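Can2 (Sulfobacillus thermosulfidooxidans, PDB 7BDV) acts as a dual-specificity nuclease in type III CRISPR defence and binds the signalling molecule cyclic tetra-adenylate, probably through its CARF domains. Local coordinates at residues L188-I191 with A192-Q196; E243-V246 with Y247-L250. One frame throughout, in Å; residues are numbered along the deposited sequence.

Interaction 1 of 2, residues L188-I191 with A192-Q196; sequences LNWI and AAQQQ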
loop_
_atom_site.group_PDB
_atom_site.type_symbol
_atom_site.label_atom_id
_atom_site.label_comp_id
_atom_site.label_asym_id
_atom_site.label_seq_id
_atom_site.Cartn_x
_atom_site.Cartn_y
_atom_site.Cartn_z
ATOM N N LEU A 188 28.792 -14.952 -9.442
ATOM C CA LEU A 188 28.431 -16.365 -9.148
ATOM C C LEU A 188 26.922 -16.475 -8.908
ATOM O O LEU A 188 26.356 -17.483 -9.333
ATOM C CB LEU A 188 29.228 -16.861 -7.939
ATOM C CG LEU A 188 30.721 -17.021 -8.173
ATOM C CD1 LEU A 188 31.421 -17.475 -6.890
ATOM C CD2 LEU A 188 30.976 -18.011 -9.291
ATOM N N ASN A 189 26.291 -15.480 -8.261
ATOM C CA ASN A 189 24.820 -15.416 -8.014
ATOM C C ASN A 189 24.096 -15.485 -9.358
ATOM O O ASN A 189 23.110 -16.235 -9.489
ATOM C CB ASN A 189 24.393 -14.132 -7.287
ATOM C CG ASN A 189 23.151 -14.240 -6.424
ATOM O OD1 ASN A 189 23.134 -13.661 -5.350
ATOM N ND2 ASN A 189 22.106 -14.939 -6.847
ATOM N N TRP A 190 24.567 -14.701 -10.328
ATOM C CA TRP A 190 23.983 -14.606 -11.684
ATOM C C TRP A 190 24.082 -15.972 -12.367
ATOM O O TRP A 190 23.029 -16.501 -12.779
ATOM C CB TRP A 190 24.685 -13.514 -12.477
ATOM C CG TRP A 190 24.065 -13.280 -13.812
ATOM C CD1 TRP A 190 22.741 -13.349 -14.146
ATOM C CD2 TRP A 190 24.758 -12.880 -15.005
ATOM N NE1 TRP A 190 22.574 -13.066 -15.472
ATOM C CE2 TRP A 190 23.791 -12.778 -16.026
ATOM C CE3 TRP A 190 26.099 -12.610 -15.316
ATOM C CZ2 TRP A 190 24.120 -12.412 -17.327
ATOM C CZ3 TRP A 190 26.425 -12.244 -16.604
ATOM C CH2 TRP A 190 25.444 -12.142 -17.594
ATOM N N ILE A 191 25.290 -16.523 -12.441
ATOM C CA ILE A 191 25.575 -17.875 -12.996
ATOM C C ILE A 191 24.606 -18.893 -12.377
ATOM O O ILE A 191 24.059 -19.701 -13.119
ATOM C CB ILE A 191 27.044 -18.268 -12.756
ATOM C CG1 ILE A 191 27.999 -17.471 -13.641
ATOM C CG2 ILE A 191 27.260 -19.766 -12.946
ATOM C CD1 ILE A 191 29.393 -17.401 -13.053
ATOM N N ALA A 192 24.452 -18.884 -11.059
ATOM C CA ALA A 192 23.630 -19.851 -10.300
ATOM C C ALA A 192 22.166 -19.615 -10.681
ATOM O O ALA A 192 21.453 -20.606 -10.855
ATOM C CB ALA A 192 23.870 -19.728 -8.810
ATOM N N ALA A 193 21.751 -18.351 -10.833
ATOM C CA ALA A 193 20.367 -17.946 -11.184
ATOM C C ALA A 193 20.013 -18.436 -12.590
ATOM O O ALA A 193 18.892 -18.964 -12.766
ATOM C CB ALA A 193 20.203 -16.447 -11.089
ATOM N N GLN A 194 20.940 -18.278 -13.549
ATOM C CA GLN A 194 20.762 -18.692 -14.970
ATOM C C GLN A 194 20.881 -20.213 -15.117
ATOM O O GLN A 194 20.622 -20.694 -16.219
ATOM C CB GLN A 194 21.823 -18.064 -15.875
ATOM C CG GLN A 194 21.773 -16.551 -15.926
ATOM C CD GLN A 194 23.074 -16.033 -16.485
ATOM O OE1 GLN A 194 23.964 -15.575 -15.766
ATOM N NE2 GLN A 194 23.224 -16.158 -17.789
ATOM N N GLN A 195 21.299 -20.924 -14.064
ATOM C CA GLN A 195 21.584 -22.386 -14.066
ATOM C C GLN A 195 22.589 -22.722 -15.172
ATOM O O GLN A 195 22.501 -23.808 -15.718
ATOM C CB GLN A 195 20.283 -23.171 -14.189
ATOM C CG GLN A 195 19.422 -23.070 -12.945
ATOM C CD GLN A 195 18.180 -23.908 -13.066
ATOM O OE1 GLN A 195 17.074 -23.397 -12.970
ATOM N NE2 GLN A 195 18.359 -25.194 -13.308
ATOM N N GLN A 196 23.543 -21.822 -15.448
ATOM C CA GLN A 196 24.729 -22.078 -16.317
ATOM C C GLN A 196 25.576 -23.145 -15.641
ATOM O O GLN A 196 26.160 -22.883 -14.589
ATOM C CB GLN A 196 25.512 -20.784 -16.513
ATOM C CG GLN A 196 26.847 -20.963 -17.187
ATOM C CD GLN A 196 27.514 -19.626 -17.401
ATOM O OE1 GLN A 196 26.867 -18.634 -17.702
ATOM N NE2 GLN A 196 28.819 -19.598 -17.239
#

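Interaction 2 of 2, residues E243-V246 with Y247-L250; sequences EHYV and YSLL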
loop_
_atom_site.group_PDB
_atom_site.type_symbol
_atom_site.label_atom_id
_atom_site.label_comp_id
_atom_site.label_asym_id
_atom_site.label_seq_id
_atom_site.Cartn_x
_atom_site.Cartn_y
_atom_site.Cartn_z
ATOM N N GLU A 243 20.509 -15.038 2.638
ATOM C CA GLU A 243 19.219 -15.342 3.320
ATOM C C GLU A 243 19.529 -16.003 4.661
ATOM O O GLU A 243 18.907 -15.666 5.606
ATOM C CB GLU A 243 18.338 -16.253 2.446
ATOM C CG GLU A 243 18.015 -15.673 1.072
ATOM C CD GLU A 243 17.036 -16.487 0.231
ATOM O OE1 GLU A 243 15.887 -16.720 0.720
ATOM O OE2 GLU A 243 17.412 -16.886 -0.919
ATOM N N HIS A 244 20.476 -16.923 4.723
ATOM C CA HIS A 244 20.862 -17.629 5.977
ATOM C C HIS A 244 21.551 -16.616 6.899
ATOM O O HIS A 244 21.315 -16.623 8.119
ATOM C CB HIS A 244 21.734 -18.834 5.692
ATOM C CG HIS A 244 21.023 -20.016 5.144
ATOM N ND1 HIS A 244 21.116 -20.369 3.810
ATOM C CD2 HIS A 244 20.248 -20.945 5.744
ATOM C CE1 HIS A 244 20.396 -21.453 3.595
ATOM N NE2 HIS A 244 19.860 -21.839 4.778
ATOM N N TYR A 245 22.385 -15.732 6.348
ATOM C CA TYR A 245 23.066 -14.705 7.170
ATOM C C TYR A 245 22.006 -13.875 7.910
ATOM O O TYR A 245 22.096 -13.670 9.137
ATOM C CB TYR A 245 24.023 -13.872 6.308
ATOM C CG TYR A 245 24.668 -12.746 7.063
ATOM C CD1 TYR A 245 25.522 -12.994 8.127
ATOM C CD2 TYR A 245 24.378 -11.427 6.749
ATOM C CE1 TYR A 245 26.056 -11.960 8.875
ATOM C CE2 TYR A 245 24.900 -10.389 7.487
ATOM C CZ TYR A 245 25.799 -10.652 8.499
ATOM O OH TYR A 245 26.267 -9.572 9.185
ATOM N N VAL A 246 21.019 -13.362 7.182
ATOM C CA VAL A 246 19.922 -12.522 7.732
ATOM C C VAL A 246 19.175 -13.324 8.819
ATOM O O VAL A 246 18.896 -12.786 9.887
ATOM C CB VAL A 246 18.983 -12.061 6.609
ATOM C CG1 VAL A 246 17.703 -11.451 7.148
ATOM C CG2 VAL A 246 19.672 -11.098 5.651
ATOM N N TYR A 247 18.819 -14.562 8.545
ATOM C CA TYR A 247 18.048 -15.401 9.500
ATOM C C TYR A 247 18.885 -15.617 10.761
ATOM O O TYR A 247 18.369 -15.507 11.865
ATOM C CB TYR A 247 17.681 -16.732 8.837
ATOM C CG TYR A 247 16.757 -17.564 9.677
ATOM C CD1 TYR A 247 15.403 -17.292 9.667
ATOM C CD2 TYR A 247 17.209 -18.611 10.460
ATOM C CE1 TYR A 247 14.505 -18.086 10.371
ATOM C CE2 TYR A 247 16.335 -19.367 11.226
ATOM C CZ TYR A 247 14.979 -19.104 11.184
ATOM O OH TYR A 247 14.107 -19.859 11.920
ATOM N N SER A 248 20.194 -15.836 10.611
ATOM C CA SER A 248 21.141 -16.072 11.737
ATOM C C SER A 248 21.326 -14.795 12.576
ATOM O O SER A 248 21.434 -14.913 13.812
ATOM C CB SER A 248 22.449 -16.675 11.257
ATOM O OG SER A 248 23.251 -15.735 10.582
ATOM N N LEU A 249 21.317 -13.599 11.980
ATOM C CA LEU A 249 21.302 -12.333 12.780
ATOM C C LEU A 249 20.005 -12.303 13.630
ATOM O O LEU A 249 20.037 -11.849 14.804
ATOM C CB LEU A 249 21.377 -11.099 11.863
ATOM C CG LEU A 249 22.719 -10.859 11.156
ATOM C CD1 LEU A 249 22.733 -9.533 10.400
ATOM C CD2 LEU A 249 23.849 -10.800 12.149
ATOM N N LEU A 250 18.876 -12.751 13.084
ATOM C CA LEU A 250 17.582 -12.694 13.821
ATOM C C LEU A 250 17.583 -13.727 14.963
ATOM O O LEU A 250 17.006 -13.421 16.018
ATOM C CB LEU A 250 16.415 -12.859 12.851
ATOM C CG LEU A 250 16.270 -11.677 11.888
ATOM C CD1 LEU A 250 15.320 -11.998 10.770
ATOM C CD2 LEU A 250 15.845 -10.410 12.616
#

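Interaction 1 of 2, residues L188-I191 with A192-Q196
From L188 to A193 the backbone is still regular helix, and the carbonyl of L188 receives the N-H of A192 (O to N 2.9 Å) just as that of N189 receives A193 (O to N 2.9 Å). A third i-to-i+4 bond runs from Q194 N to W190 O at 2.8 Å. The chain then turns over: Q195 adopts a positive phi (54°), and the next N-H reaches back across a wider ring, Q196 N to I191 O, at 3.2 Å. Inside this ring Q195 N makes a weak bond to A192 O. The pair of bonds and the positive phi define a Schellman motif, a classic way to end a helix. Its usual apolar contact across the turn is present too, with I191 CG2 4.1 Å from Q196 CB.

On another flank of the helix the terminal amide of Q194 lies over one face of the W190 indole. The two planes are 25° apart, and Q194 CD sits above the ring, offset toward the rim; the overlap is modelled too close, so its detail is doubtful. W190 brings its indole beside its own carbonyl carbon, with CG opposite the backbone N (chi1 -175°), while the Q194 chain runs out extended to meet it.

N189 takes no part in this overlap; its OD1 bonds Y331 OH and its ND2 the carbonyl of T294. The carbonyl of A192 also accepts from R234 NH1, a cation that would probably suit the negative end of the helix dipole. Thus the terminus of helix 182-193 is seated on helix 231-254, where I237 and N238 meet L188, A192 and A193, and on strand 226-228, whose F228 packs against I191 and A192.

Interaction 2 of 2, residues E243-V246 with Y247-L250
Y245 and L249, one helical turn apart, make the tight side of this contact. L249 CG stands over one face of the phenol ring, 4.3 Å from the centroid of the Y245 ring and 19° off its normal, a CH-pi contact. Its methyls reach toward the far end of the ring: L249 CD1 comes within 3.7 Å of Y245 CE2 and equally close to the hydroxyl oxygen. The neighbouring pair is slacker, V246 CG1 lying 4.4 Å from L250 CD1, but L356 and L360 of helix 356-365 pack against this flank and bury it.

Around the helix the character changes. S248 turns its hydroxyl back between its own backbone N and carbonyl carbon (chi1 73°), which lets OG donate to Y245 O at 2.8 Å. It approaches from well off the C=O direction, at 115°, whereas L249 N comes to the same oxygen more nearly in line, at 2.9 Å. H244 lies on the more exposed side, its ND1 bonded one turn back to G240 O, and E243 directs its carboxylate away to a salt bridge with R295.

Chemically, then, one carbonyl serves two donors, so the serine hydroxyl is satisfied within the helix without displacing the regular i-to-i+4 bond; E171 OE2 is a weak alternative partner, since the single hydroxyl proton cannot serve both acceptors fully. The Y245 hydroxyl, bonded to P353 O, keeps a polar tip beside leucine methyls, and this bond probably helps fix where that tip lies. Apolar packing and polar satisfaction thus share a single turn of the endonuclease-domain helix.

Overall arrangement
Both interactions are local, each within an unbroken run of chain, so neither closes a long loop; they follow in series and neither nest nor cross. From the N terminus the chain runs through the sheet that ends with strand 134-136, then helices 143-148 and 168-176, to helix 182-193, whose end carries interaction 1. Helix 205-212 and the hairpin of strands 216-218 and 226-228 lead into helix 231-254. The beginning of that helix packs against interaction 1, and its later turns carry interaction 2, against strand 262-269 and helix 356-365. The centres are about 22 Å apart and the nearest atoms about 8 Å, without contact; the one long helix thus joins the two neighbourhoods.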